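Local coordinates for protein lipase aflb (Neosartorya fumigata, PDB 6IDY) that probably hydrolyses ester bonds of lipids, as an alpha/beta-hydrolase lipase that also binds a calcium ion, at residues T310-T316 with V341-Q347; L230-Q234 with H361-L365; L346-C350 with V364-L369. All coordinates share one frame. Residue numbers count along the deposited sequence, not the author numbering.

Contact 1 (T310-T316 with V341-Q347)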
ATOM      1  N   THR A 310      15.188   6.960  -0.361  1.00 19.91           N
ATOM      2  CA  THR A 310      13.884   6.550   0.174  1.00 19.16           C
ATOM      3  C   THR A 310      13.252   7.629   1.056  1.00 22.44           C
ATOM      4  O   THR A 310      13.906   8.178   1.946  1.00 21.18           O
ATOM      5  CB  THR A 310      13.977   5.179   0.872  1.00 22.18           C
ATOM      6  OG1 THR A 310      14.580   4.240  -0.026  1.00 23.39           O
ATOM      7  CG2 THR A 310      12.613   4.642   1.316  1.00 18.31           C
ATOM      8  N   THR A 311      11.963   7.901   0.803  1.00 19.46           N
ATOM      9  CA  THR A 311      11.136   8.856   1.534  1.00 19.23           C
ATOM     10  C   THR A 311      10.024   8.048   2.233  1.00 21.60           C
ATOM     11  O   THR A 311       9.093   7.590   1.568  1.00 20.47           O
ATOM     12  CB  THR A 311      10.565   9.901   0.548  1.00 22.83           C
ATOM     13  OG1 THR A 311      11.633  10.458  -0.217  1.00 21.59           O
ATOM     14  CG2 THR A 311       9.775  11.007   1.246  1.00 19.77           C
ATOM     15  N   THR A 312      10.146   7.837   3.557  1.00 18.38           N
ATOM     16  CA  THR A 312       9.135   7.083   4.320  1.00 17.58           C
ATOM     17  C   THR A 312       8.183   8.076   4.958  1.00 21.70           C
ATOM     18  O   THR A 312       8.630   9.121   5.422  1.00 20.52           O
ATOM     19  CB  THR A 312       9.761   6.090   5.335  1.00 23.11           C
ATOM     20  OG1 THR A 312      10.243   6.794   6.484  1.00 19.78           O
ATOM     21  CG2 THR A 312      10.867   5.216   4.724  1.00 18.26           C
ATOM     22  N   ILE A 313       6.866   7.795   4.911  1.00 18.59           N
ATOM     23  CA  ILE A 313       5.840   8.695   5.447  1.00 18.29           C
ATOM     24  C   ILE A 313       4.862   7.858   6.248  1.00 21.89           C
ATOM     25  O   ILE A 313       4.282   6.906   5.723  1.00 21.41           O
ATOM     26  CB  ILE A 313       5.154   9.581   4.357  1.00 21.29           C
ATOM     27  CG1 ILE A 313       6.194  10.176   3.352  1.00 21.58           C
ATOM     28  CG2 ILE A 313       4.336  10.694   5.025  1.00 20.71           C
ATOM     29  CD1 ILE A 313       5.686  10.530   1.994  1.00 25.20           C
ATOM     30  N   TYR A 314       4.702   8.191   7.532  1.00 18.29           N
ATOM     31  CA  TYR A 314       3.892   7.379   8.445  1.00 17.62           C
ATOM     32  C   TYR A 314       3.251   8.180   9.556  1.00 21.82           C
ATOM     33  O   TYR A 314       3.703   9.282   9.867  1.00 20.51           O
ATOM     34  CB  TYR A 314       4.758   6.233   9.022  1.00 17.24           C
ATOM     35  CG  TYR A 314       6.014   6.713   9.720  1.00 17.81           C
ATOM     36  CD1 TYR A 314       7.136   7.111   8.990  1.00 19.24           C
ATOM     37  CD2 TYR A 314       6.101   6.722  11.107  1.00 18.45           C
ATOM     38  CE1 TYR A 314       8.305   7.525   9.629  1.00 17.93           C
ATOM     39  CE2 TYR A 314       7.265   7.130  11.757  1.00 19.42           C
ATOM     40  CZ  TYR A 314       8.362   7.536  11.013  1.00 21.76           C
ATOM     41  OH  TYR A 314       9.492   7.965  11.660  1.00 20.04           O
ATOM     42  N   SER A 315       2.235   7.579  10.201  1.00 19.12           N
ATOM     43  CA  SER A 315       1.426   8.221  11.228  1.00 18.92           C
ATOM     44  C   SER A 315       1.299   7.421  12.524  1.00 23.31           C
ATOM     45  O   SER A 315       1.167   6.198  12.482  1.00 23.02           O
ATOM     46  CB  SER A 315       0.032   8.480  10.658  1.00 21.14           C
ATOM     47  OG  SER A 315      -0.884   9.019  11.596  1.00 24.64           O
ATOM     48  N   THR A 316       1.231   8.131  13.665  1.00 20.46           N
ATOM     49  CA  THR A 316       0.998   7.564  15.003  1.00 20.49           C
ATOM     50  C   THR A 316      -0.363   6.835  15.026  1.00 24.32           C
ATOM     51  O   THR A 316      -0.499   5.796  15.674  1.00 23.15           O
ATOM     52  CB  THR A 316       1.016   8.707  16.050  1.00 28.14           C
ATOM     53  OG1 THR A 316       2.350   9.184  16.180  1.00 26.00           O
ATOM     54  CG2 THR A 316       0.504   8.275  17.444  1.00 28.87           C
ATOM     55  N   VAL A 341      17.997   9.286   2.859  1.00 21.55           N
ATOM     56  CA  VAL A 341      16.763   8.781   3.474  1.00 20.52           C
ATOM     57  C   VAL A 341      16.109   9.896   4.277  1.00 23.26           C
ATOM     58  O   VAL A 341      16.794  10.623   4.987  1.00 22.12           O
ATOM     59  CB  VAL A 341      17.002   7.535   4.391  1.00 23.59           C
ATOM     60  CG1 VAL A 341      15.719   7.093   5.103  1.00 22.94           C
ATOM     61  CG2 VAL A 341      17.579   6.368   3.613  1.00 23.47           C
ATOM     62  N   SER A 342      14.783   9.997   4.192  1.00 19.77           N
ATOM     63  CA  SER A 342      14.018  10.888   5.047  1.00 19.31           C
ATOM     64  C   SER A 342      12.903  10.046   5.651  1.00 20.43           C
ATOM     65  O   SER A 342      12.220   9.322   4.930  1.00 19.33           O
ATOM     66  CB  SER A 342      13.499  12.112   4.294  1.00 21.78           C
ATOM     67  OG  SER A 342      12.507  11.804   3.328  1.00 27.73           O
ATOM     68  N   ASN A 343      12.811  10.049   6.981  1.00 17.72           N
ATOM     69  CA  ASN A 343      11.801   9.302   7.732  1.00 17.51           C
ATOM     70  C   ASN A 343      10.860  10.339   8.279  1.00 22.71           C
ATOM     71  O   ASN A 343      11.205  11.101   9.182  1.00 22.22           O
ATOM     72  CB  ASN A 343      12.438   8.423   8.808  1.00 15.06           C
ATOM     73  CG  ASN A 343      13.271   7.317   8.213  1.00 22.47           C
ATOM     74  OD1 ASN A 343      12.772   6.448   7.500  1.00 17.87           O
ATOM     75  ND2 ASN A 343      14.556   7.337   8.479  1.00 16.59           N
ATOM     76  N   ASN A 344       9.693  10.423   7.645  1.00 19.95           N
ATOM     77  CA  ASN A 344       8.735  11.487   7.871  1.00 20.16           C
ATOM     78  C   ASN A 344       7.510  11.077   8.679  1.00 23.16           C
ATOM     79  O   ASN A 344       6.551  10.515   8.148  1.00 21.87           O
ATOM     80  CB  ASN A 344       8.358  12.111   6.516  1.00 19.65           C
ATOM     81  CG  ASN A 344       9.584  12.497   5.706  1.00 28.95           C
ATOM     82  OD1 ASN A 344      10.207  13.541   5.926  1.00 20.15           O
ATOM     83  ND2 ASN A 344       9.980  11.642   4.773  1.00 18.62           N
ATOM     84  N   HIS A 345       7.557  11.392   9.984  1.00 19.87           N
ATOM     85  CA  HIS A 345       6.488  11.130  10.945  1.00 18.58           C
ATOM     86  C   HIS A 345       5.558  12.336  10.933  1.00 22.75           C
ATOM     87  O   HIS A 345       5.982  13.444  11.279  1.00 21.69           O
ATOM     88  CB  HIS A 345       7.084  10.895  12.341  1.00 18.73           C
ATOM     89  CG  HIS A 345       6.077  10.547  13.393  1.00 21.86           C
ATOM     90  ND1 HIS A 345       6.022  11.231  14.593  1.00 23.69           N
ATOM     91  CD2 HIS A 345       5.119   9.592  13.391  1.00 23.03           C
ATOM     92  CE1 HIS A 345       5.054  10.662  15.286  1.00 22.78           C
ATOM     93  NE2 HIS A 345       4.486   9.668  14.601  1.00 23.06           N
ATOM     94  N   LEU A 346       4.298  12.129  10.497  1.00 20.58           N
ATOM     95  CA  LEU A 346       3.297  13.204  10.381  1.00 20.93           C
ATOM     96  C   LEU A 346       3.151  14.056  11.629  1.00 24.55           C
ATOM     97  O   LEU A 346       3.156  15.278  11.530  1.00 24.03           O
ATOM     98  CB  LEU A 346       1.907  12.663   9.978  1.00 20.58           C
ATOM     99  CG  LEU A 346       1.772  11.833   8.707  1.00 23.49           C
ATOM    100  CD1 LEU A 346       0.313  11.498   8.466  1.00 22.92           C
ATOM    101  CD2 LEU A 346       2.309  12.571   7.493  1.00 25.46           C
ATOM    102  N   GLN A 347       3.025  13.405  12.796  1.00 21.66           N
ATOM    103  CA  GLN A 347       2.798  14.034  14.100  1.00 22.16           C
ATOM    104  C   GLN A 347       4.036  14.751  14.663  1.00 27.85           C
ATOM    105  O   GLN A 347       3.917  15.467  15.654  1.00 29.84           O
ATOM    106  CB  GLN A 347       2.212  13.023  15.107  1.00 23.14           C
ATOM    107  CG  GLN A 347       0.781  12.545  14.770  1.00 23.76           C
ATOM    108  CD  GLN A 347       0.704  11.611  13.573  1.00 33.52           C
ATOM    109  OE1 GLN A 347       1.644  10.866  13.268  1.00 24.95           O
ATOM    110  NE2 GLN A 347      -0.420  11.626  12.866  1.00 22.98           N
TER
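Strands 310-314 and 341-345 run parallel, 9° apart, at one edge of the central sheet of an alpha/beta-hydrolase fold, with 341-345 as the outermost strand. The backbone ladder is carried by Ser342 N to Thr310 O (3.0 Å), Thr312 N to Ser342 O (2.9 Å), Asn344 N to Thr312 O (2.8 Å) and Tyr314 N to Asn344 O (3.0 Å). Leu346 N to Tyr314 O (3.0 Å) extends the pattern into the following helix. Side chains add further bonds: Asn344 ND2 also donates to Thr312 O (2.9 Å), while Thr312 OG1 donates to Asn343 OD1 (2.7 Å) on the other face. In apolar packing Ile313 CG2 touches Leu346 CD2 at 3.7 Å. The Tyr314 and His345 rings meet obliquely, centroids 5.4 Å apart and planes at 34°. Past the strand ends, Gln347 NE2 donates to Ser315 OG (2.9 Å), which is also hydrogen-bonded to Tyr359 O, and Gln347 OE1 accepts from Thr316 N (2.8 Å). Thr316 OG1 and His345 NE2 share a hydrogen bond of 2.7 Å.

Contact 2 (L230-Q234 with H361-L365)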
ATOM      1  N   LEU A 230       6.267   4.253  -5.800  1.00 19.50           N
ATOM      2  CA  LEU A 230       5.485   4.755  -4.678  1.00 18.82           C
ATOM      3  C   LEU A 230       4.721   3.547  -4.160  1.00 22.55           C
ATOM      4  O   LEU A 230       3.983   2.910  -4.912  1.00 21.74           O
ATOM      5  CB  LEU A 230       4.547   5.916  -5.048  1.00 19.12           C
ATOM      6  CG  LEU A 230       3.927   6.662  -3.854  1.00 22.98           C
ATOM      7  CD1 LEU A 230       3.751   8.124  -4.171  1.00 23.82           C
ATOM      8  CD2 LEU A 230       2.588   6.049  -3.443  1.00 23.97           C
ATOM      9  N   SER A 231       4.945   3.204  -2.895  1.00 19.26           N
ATOM     10  CA  SER A 231       4.314   2.040  -2.298  1.00 18.72           C
ATOM     11  C   SER A 231       3.427   2.400  -1.111  1.00 22.99           C
ATOM     12  O   SER A 231       3.568   3.474  -0.532  1.00 22.42           O
ATOM     13  CB  SER A 231       5.381   1.028  -1.888  1.00 19.86           C
ATOM     14  OG  SER A 231       6.035   1.401  -0.687  1.00 23.05           O
ATOM     15  N   TRP A 232       2.504   1.495  -0.767  1.00 19.95           N
ATOM     16  CA  TRP A 232       1.631   1.613   0.388  1.00 19.06           C
ATOM     17  C   TRP A 232       1.701   0.323   1.186  1.00 21.88           C
ATOM     18  O   TRP A 232       1.708  -0.751   0.594  1.00 20.08           O
ATOM     19  CB  TRP A 232       0.164   1.918  -0.006  1.00 17.98           C
ATOM     20  CG  TRP A 232      -0.765   1.985   1.181  1.00 18.53           C
ATOM     21  CD1 TRP A 232      -0.642   2.796   2.272  1.00 21.28           C
ATOM     22  CD2 TRP A 232      -1.927   1.174   1.412  1.00 18.38           C
ATOM     23  NE1 TRP A 232      -1.655   2.540   3.170  1.00 20.44           N
ATOM     24  CE2 TRP A 232      -2.457   1.548   2.668  1.00 21.99           C
ATOM     25  CE3 TRP A 232      -2.590   0.180   0.667  1.00 19.63           C
ATOM     26  CZ2 TRP A 232      -3.619   0.963   3.197  1.00 21.55           C
ATOM     27  CZ3 TRP A 232      -3.735  -0.401   1.193  1.00 21.16           C
ATOM     28  CH2 TRP A 232      -4.245  -0.002   2.439  1.00 21.93           C
ATOM     29  N   SER A 233       1.768   0.435   2.530  1.00 19.50           N
ATOM     30  CA  SER A 233       1.722  -0.692   3.462  1.00 18.63           C
ATOM     31  C   SER A 233       2.791  -1.745   3.122  1.00 21.61           C
ATOM     32  O   SER A 233       3.966  -1.390   2.982  1.00 20.09           O
ATOM     33  CB  SER A 233       0.308  -1.285   3.454  1.00 20.43           C
ATOM     34  OG  SER A 233       0.110  -2.294   4.427  1.00 25.95           O
ATOM     35  N   GLN A 234       2.372  -3.016   2.921  1.00 18.83           N
ATOM     36  CA  GLN A 234       3.231  -4.135   2.532  1.00 18.99           C
ATOM     37  C   GLN A 234       4.017  -3.847   1.246  1.00 22.65           C
ATOM     38  O   GLN A 234       5.074  -4.437   1.040  1.00 22.10           O
ATOM     39  CB  GLN A 234       2.398  -5.404   2.361  1.00 20.28           C
ATOM     40  CG  GLN A 234       3.240  -6.666   2.228  1.00 22.02           C
ATOM     41  CD  GLN A 234       2.561  -7.684   1.367  1.00 26.26           C
ATOM     42  OE1 GLN A 234       3.145  -8.214   0.423  1.00 23.62           O
ATOM     43  NE2 GLN A 234       1.318  -7.989   1.680  1.00 17.24           N
ATOM     44  N   HIS A 361      -3.670   4.188   8.635  1.00 20.01           N
ATOM     45  CA  HIS A 361      -2.710   3.458   7.807  1.00 18.22           C
ATOM     46  C   HIS A 361      -2.977   3.812   6.338  1.00 22.08           C
ATOM     47  O   HIS A 361      -2.053   4.197   5.622  1.00 21.59           O
ATOM     48  CB  HIS A 361      -2.902   1.957   8.055  1.00 18.02           C
ATOM     49  CG  HIS A 361      -1.949   1.069   7.323  1.00 20.21           C
ATOM     50  ND1 HIS A 361      -0.607   1.015   7.656  1.00 21.24           N
ATOM     51  CD2 HIS A 361      -2.194   0.168   6.347  1.00 21.35           C
ATOM     52  CE1 HIS A 361      -0.076   0.110   6.852  1.00 20.26           C
ATOM     53  NE2 HIS A 361      -0.996  -0.433   6.058  1.00 20.72           N
ATOM     54  N   GLU A 362      -4.260   3.734   5.922  1.00 19.51           N
ATOM     55  CA  GLU A 362      -4.761   4.095   4.587  1.00 19.25           C
ATOM     56  C   GLU A 362      -4.814   5.614   4.409  1.00 24.38           C
ATOM     57  O   GLU A 362      -4.540   6.098   3.319  1.00 25.05           O
ATOM     58  CB  GLU A 362      -6.132   3.430   4.279  1.00 20.66           C
ATOM     59  CG  GLU A 362      -7.308   3.788   5.198  1.00 25.60           C
ATOM     60  CD  GLU A 362      -7.347   3.180   6.593  1.00 33.54           C
ATOM     61  OE1 GLU A 362      -6.460   2.361   6.917  1.00 21.32           O
ATOM     62  OE2 GLU A 362      -8.260   3.535   7.373  1.00 22.19           O
ATOM     63  N   GLY A 363      -5.109   6.338   5.492  1.00 21.35           N
ATOM     64  CA  GLY A 363      -5.216   7.798   5.525  1.00 21.35           C
ATOM     65  C   GLY A 363      -3.992   8.576   5.096  1.00 25.26           C
ATOM     66  O   GLY A 363      -4.125   9.694   4.599  1.00 26.03           O
ATOM     67  N   VAL A 364      -2.786   8.000   5.264  1.00 21.02           N
ATOM     68  CA  VAL A 364      -1.543   8.669   4.844  1.00 20.07           C
ATOM     69  C   VAL A 364      -1.550   8.878   3.298  1.00 22.75           C
ATOM     70  O   VAL A 364      -0.973   9.854   2.814  1.00 22.22           O
ATOM     71  CB  VAL A 364      -0.251   7.988   5.399  1.00 22.68           C
ATOM     72  CG1 VAL A 364       0.998   8.825   5.094  1.00 22.42           C
ATOM     73  CG2 VAL A 364      -0.354   7.757   6.903  1.00 21.90           C
ATOM     74  N   LEU A 365      -2.298   8.026   2.546  1.00 19.32           N
ATOM     75  CA  LEU A 365      -2.451   8.150   1.084  1.00 18.80           C
ATOM     76  C   LEU A 365      -3.119   9.476   0.665  1.00 23.29           C
ATOM     77  O   LEU A 365      -2.913   9.940  -0.462  1.00 22.87           O
ATOM     78  CB  LEU A 365      -3.231   6.961   0.502  1.00 18.54           C
ATOM     79  CG  LEU A 365      -2.557   5.587   0.572  1.00 21.76           C
ATOM     80  CD1 LEU A 365      -3.581   4.474   0.363  1.00 21.26           C
ATOM     81  CD2 LEU A 365      -1.400   5.482  -0.429  1.00 21.20           C
TER
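A short hydrogen bond of 2.7 Å joins Ser233 OG to His361 NE2, and His361 ND1 in turn bonds Asp318 OD2, an arrangement consistent with the Ser-His-Asp catalytic triad of alpha/beta hydrolases. Beside it, Trp232 NE1 donates a nearly straight bond to His361 O (3.0 Å, 171°), so the histidine is held through both its ring and its main chain. Ser233 lies just past strand 227-232 with strained backbone angles (phi 54°, psi -125°), leading directly into helix 235-245: this is the nucleophile elbow of the fold. Around these bonds Trp232 provides most of the packing. Leu365 CD1 sits 3.7 Å from the centroid of the Trp232 five-membered ring, over the face in a CH-pi contact, while Trp232 CZ2 lies 3.5 Å from His361 CD2 and 3.6 Å from Glu362 CA. Tyr177 of helix 173-178 also touches both Trp232 and Leu365. The buried, directly bonded Ser233 and His361 are thus consistent with a nucleophile and its general base poised for ester hydrolysis.

Contact 3 (L346-C350 with V364-L369)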
ATOM      1  N   LEU A 346       4.298  12.129  10.497  1.00 20.58           N
ATOM      2  CA  LEU A 346       3.297  13.204  10.381  1.00 20.93           C
ATOM      3  C   LEU A 346       3.151  14.056  11.629  1.00 24.55           C
ATOM      4  O   LEU A 346       3.156  15.278  11.530  1.00 24.03           O
ATOM      5  CB  LEU A 346       1.907  12.663   9.978  1.00 20.58           C
ATOM      6  CG  LEU A 346       1.772  11.833   8.707  1.00 23.49           C
ATOM      7  CD1 LEU A 346       0.313  11.498   8.466  1.00 22.92           C
ATOM      8  CD2 LEU A 346       2.309  12.571   7.493  1.00 25.46           C
ATOM      9  N   GLN A 347       3.025  13.405  12.796  1.00 21.66           N
ATOM     10  CA  GLN A 347       2.798  14.034  14.100  1.00 22.16           C
ATOM     11  C   GLN A 347       4.036  14.751  14.663  1.00 27.85           C
ATOM     12  O   GLN A 347       3.917  15.467  15.654  1.00 29.84           O
ATOM     13  CB  GLN A 347       2.212  13.023  15.107  1.00 23.14           C
ATOM     14  CG  GLN A 347       0.781  12.545  14.770  1.00 23.76           C
ATOM     15  CD  GLN A 347       0.704  11.611  13.573  1.00 33.52           C
ATOM     16  OE1 GLN A 347       1.644  10.866  13.268  1.00 24.95           O
ATOM     17  NE2 GLN A 347      -0.420  11.626  12.866  1.00 22.98           N
ATOM     18  N   THR A 348       5.204  14.600  14.017  1.00 24.47           N
ATOM     19  CA  THR A 348       6.426  15.317  14.392  1.00 23.96           C
ATOM     20  C   THR A 348       6.528  16.562  13.506  1.00 28.22           C
ATOM     21  O   THR A 348       6.551  17.674  14.027  1.00 28.77           O
ATOM     22  CB  THR A 348       7.672  14.411  14.280  1.00 27.56           C
ATOM     23  OG1 THR A 348       7.594  13.379  15.256  1.00 23.83           O
ATOM     24  CG2 THR A 348       8.974  15.179  14.482  1.00 24.97           C
ATOM     25  N   ILE A 349       6.596  16.367  12.173  1.00 24.95           N
ATOM     26  CA  ILE A 349       6.723  17.443  11.180  1.00 25.35           C
ATOM     27  C   ILE A 349       5.544  18.424  11.247  1.00 30.71           C
ATOM     28  O   ILE A 349       5.769  19.637  11.216  1.00 30.45           O
ATOM     29  CB  ILE A 349       6.961  16.875   9.753  1.00 27.52           C
ATOM     30  CG1 ILE A 349       8.243  16.009   9.710  1.00 26.59           C
ATOM     31  CG2 ILE A 349       7.016  17.992   8.695  1.00 27.59           C
ATOM     32  CD1 ILE A 349       8.296  15.049   8.581  1.00 25.68           C
ATOM     33  N   CYS A 350       4.303  17.900  11.368  1.00 27.58           N
ATOM     34  CA  CYS A 350       3.095  18.727  11.454  1.00 28.53           C
ATOM     35  C   CYS A 350       2.421  18.627  12.831  1.00 33.29           C
ATOM     36  O   CYS A 350       1.194  18.635  12.916  1.00 33.67           O
ATOM     37  CB  CYS A 350       2.125  18.396  10.322  1.00 29.08           C
ATOM     38  SG  CYS A 350       2.739  18.798   8.666  1.00 33.31           S
ATOM     39  N   VAL A 364      -2.786   8.000   5.264  1.00 21.02           N
ATOM     40  CA  VAL A 364      -1.543   8.669   4.844  1.00 20.07           C
ATOM     41  C   VAL A 364      -1.550   8.878   3.298  1.00 22.75           C
ATOM     42  O   VAL A 364      -0.973   9.854   2.814  1.00 22.22           O
ATOM     43  CB  VAL A 364      -0.251   7.988   5.399  1.00 22.68           C
ATOM     44  CG1 VAL A 364       0.998   8.825   5.094  1.00 22.42           C
ATOM     45  CG2 VAL A 364      -0.354   7.757   6.903  1.00 21.90           C
ATOM     46  N   LEU A 365      -2.298   8.026   2.546  1.00 19.32           N
ATOM     47  CA  LEU A 365      -2.451   8.150   1.084  1.00 18.80           C
ATOM     48  C   LEU A 365      -3.119   9.476   0.665  1.00 23.29           C
ATOM     49  O   LEU A 365      -2.913   9.940  -0.462  1.00 22.87           O
ATOM     50  CB  LEU A 365      -3.231   6.961   0.502  1.00 18.54           C
ATOM     51  CG  LEU A 365      -2.557   5.587   0.572  1.00 21.76           C
ATOM     52  CD1 LEU A 365      -3.581   4.474   0.363  1.00 21.26           C
ATOM     53  CD2 LEU A 365      -1.400   5.482  -0.429  1.00 21.20           C
ATOM     54  N   TYR A 366      -3.924  10.075   1.559  1.00 21.08           N
ATOM     55  CA  TYR A 366      -4.577  11.350   1.270  1.00 22.12           C
ATOM     56  C   TYR A 366      -4.046  12.480   2.167  1.00 26.08           C
ATOM     57  O   TYR A 366      -4.669  13.536   2.252  1.00 26.80           O
ATOM     58  CB  TYR A 366      -6.124  11.245   1.285  1.00 23.65           C
ATOM     59  CG  TYR A 366      -6.752  10.700   2.555  1.00 25.52           C
ATOM     60  CD1 TYR A 366      -6.745  11.441   3.736  1.00 27.19           C
ATOM     61  CD2 TYR A 366      -7.441   9.492   2.551  1.00 26.05           C
ATOM     62  CE1 TYR A 366      -7.350  10.959   4.896  1.00 26.58           C
ATOM     63  CE2 TYR A 366      -8.059   9.005   3.702  1.00 26.45           C
ATOM     64  CZ  TYR A 366      -8.019   9.747   4.871  1.00 31.06           C
ATOM     65  OH  TYR A 366      -8.605   9.259   6.014  1.00 26.57           O
ATOM     66  N   ASN A 367      -2.895  12.266   2.825  1.00 22.23           N
ATOM     67  CA  ASN A 367      -2.302  13.278   3.703  1.00 22.09           C
ATOM     68  C   ASN A 367      -1.573  14.381   2.890  1.00 26.96           C
ATOM     69  O   ASN A 367      -0.786  14.050   2.000  1.00 26.07           O
ATOM     70  CB  ASN A 367      -1.379  12.642   4.747  1.00 17.06           C
ATOM     71  CG  ASN A 367      -0.799  13.657   5.688  1.00 29.41           C
ATOM     72  OD1 ASN A 367       0.234  14.263   5.412  1.00 23.97           O
ATOM     73  ND2 ASN A 367      -1.471  13.895   6.799  1.00 19.20           N
ATOM     74  N   PRO A 368      -1.813  15.687   3.182  1.00 24.88           N
ATOM     75  CA  PRO A 368      -1.164  16.751   2.387  1.00 24.75           C
ATOM     76  C   PRO A 368       0.355  16.793   2.483  1.00 27.34           C
ATOM     77  O   PRO A 368       1.003  17.109   1.485  1.00 27.33           O
ATOM     78  CB  PRO A 368      -1.814  18.037   2.898  1.00 27.18           C
ATOM     79  CG  PRO A 368      -2.378  17.689   4.210  1.00 31.05           C
ATOM     80  CD  PRO A 368      -2.739  16.255   4.185  1.00 26.21           C
ATOM     81  N   LEU A 369       0.919  16.463   3.660  1.00 23.09           N
ATOM     82  CA  LEU A 369       2.369  16.408   3.860  1.00 23.19           C
ATOM     83  C   LEU A 369       2.959  15.236   3.063  1.00 26.24           C
ATOM     84  O   LEU A 369       3.990  15.415   2.415  1.00 25.29           O
ATOM     85  CB  LEU A 369       2.740  16.328   5.357  1.00 23.16           C
ATOM     86  CG  LEU A 369       4.235  16.196   5.706  1.00 27.02           C
ATOM     87  CD1 LEU A 369       5.017  17.483   5.393  1.00 27.75           C
ATOM     88  CD2 LEU A 369       4.428  15.761   7.149  1.00 25.48           C
TER
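Leu346, in the first turn of helix 346-349, overlaps Leu369 at the start of helix 368-379, with Leu346 CD2 3.8 Å from Leu369 CD2. These two leucines bury the largest areas in an otherwise small interface. The same Leu369 CD2 methyl also lies 3.8 Å from Ile349 CG2 and 3.8 Å from Cys350 SG, so it fills the space between residues spaced about one helical turn apart, Leu346 and Cys350 being linked by the backbone bond from Cys350 N to Leu346 O (2.9 Å). Leu346 CD1 approaches Val364 CG2 at 4.1 Å, whereas Leu346 CD2, besides meeting Leu369, lies 3.4 Å from Asn367 OD1. Asn367 is the N-cap of helix 368-379; its OD1 accepts from Leu369 N in a weak bond of 2.9 Å and also from Ala370 N, while its ND2 is bound to Ala355 O. Leu391 of helix 391-396 touches both Ile349 and Leu369. Together with the Asn367 N-cap and the disulfide from Cys350 to Cys395, this is helix-to-helix packing after the last strand of the alpha/beta-hydrolase sheet, joining helix 346-349 to helix 368-379, which follows the loop holding His361.

Contact 2 lies nearest the centre of the chain and is wholly buried, whereas contact 1 is at the sheet edge and only partly buried; contact 3 is buried, yet its centre lies about 16 Å from that of the chain. Their chemistry follows: contact 1 combines a parallel main-chain ladder with as many bonds made by side chains, contact 2 has a few directed polar bonds around an aromatic ring, and contact 3 relies on methyl and sulfur packing. Contacts 1 and 3 share Leu346 and Gln347, while contacts 2 and 3 share Val364 and Leu365. Val364 CG1 packs on Ile313 CG2 (3.8 Å) and Val364 CG2 on Ser315 CB (3.8 Å), joining the His361 segment to strand 310-314 and the residue just after it.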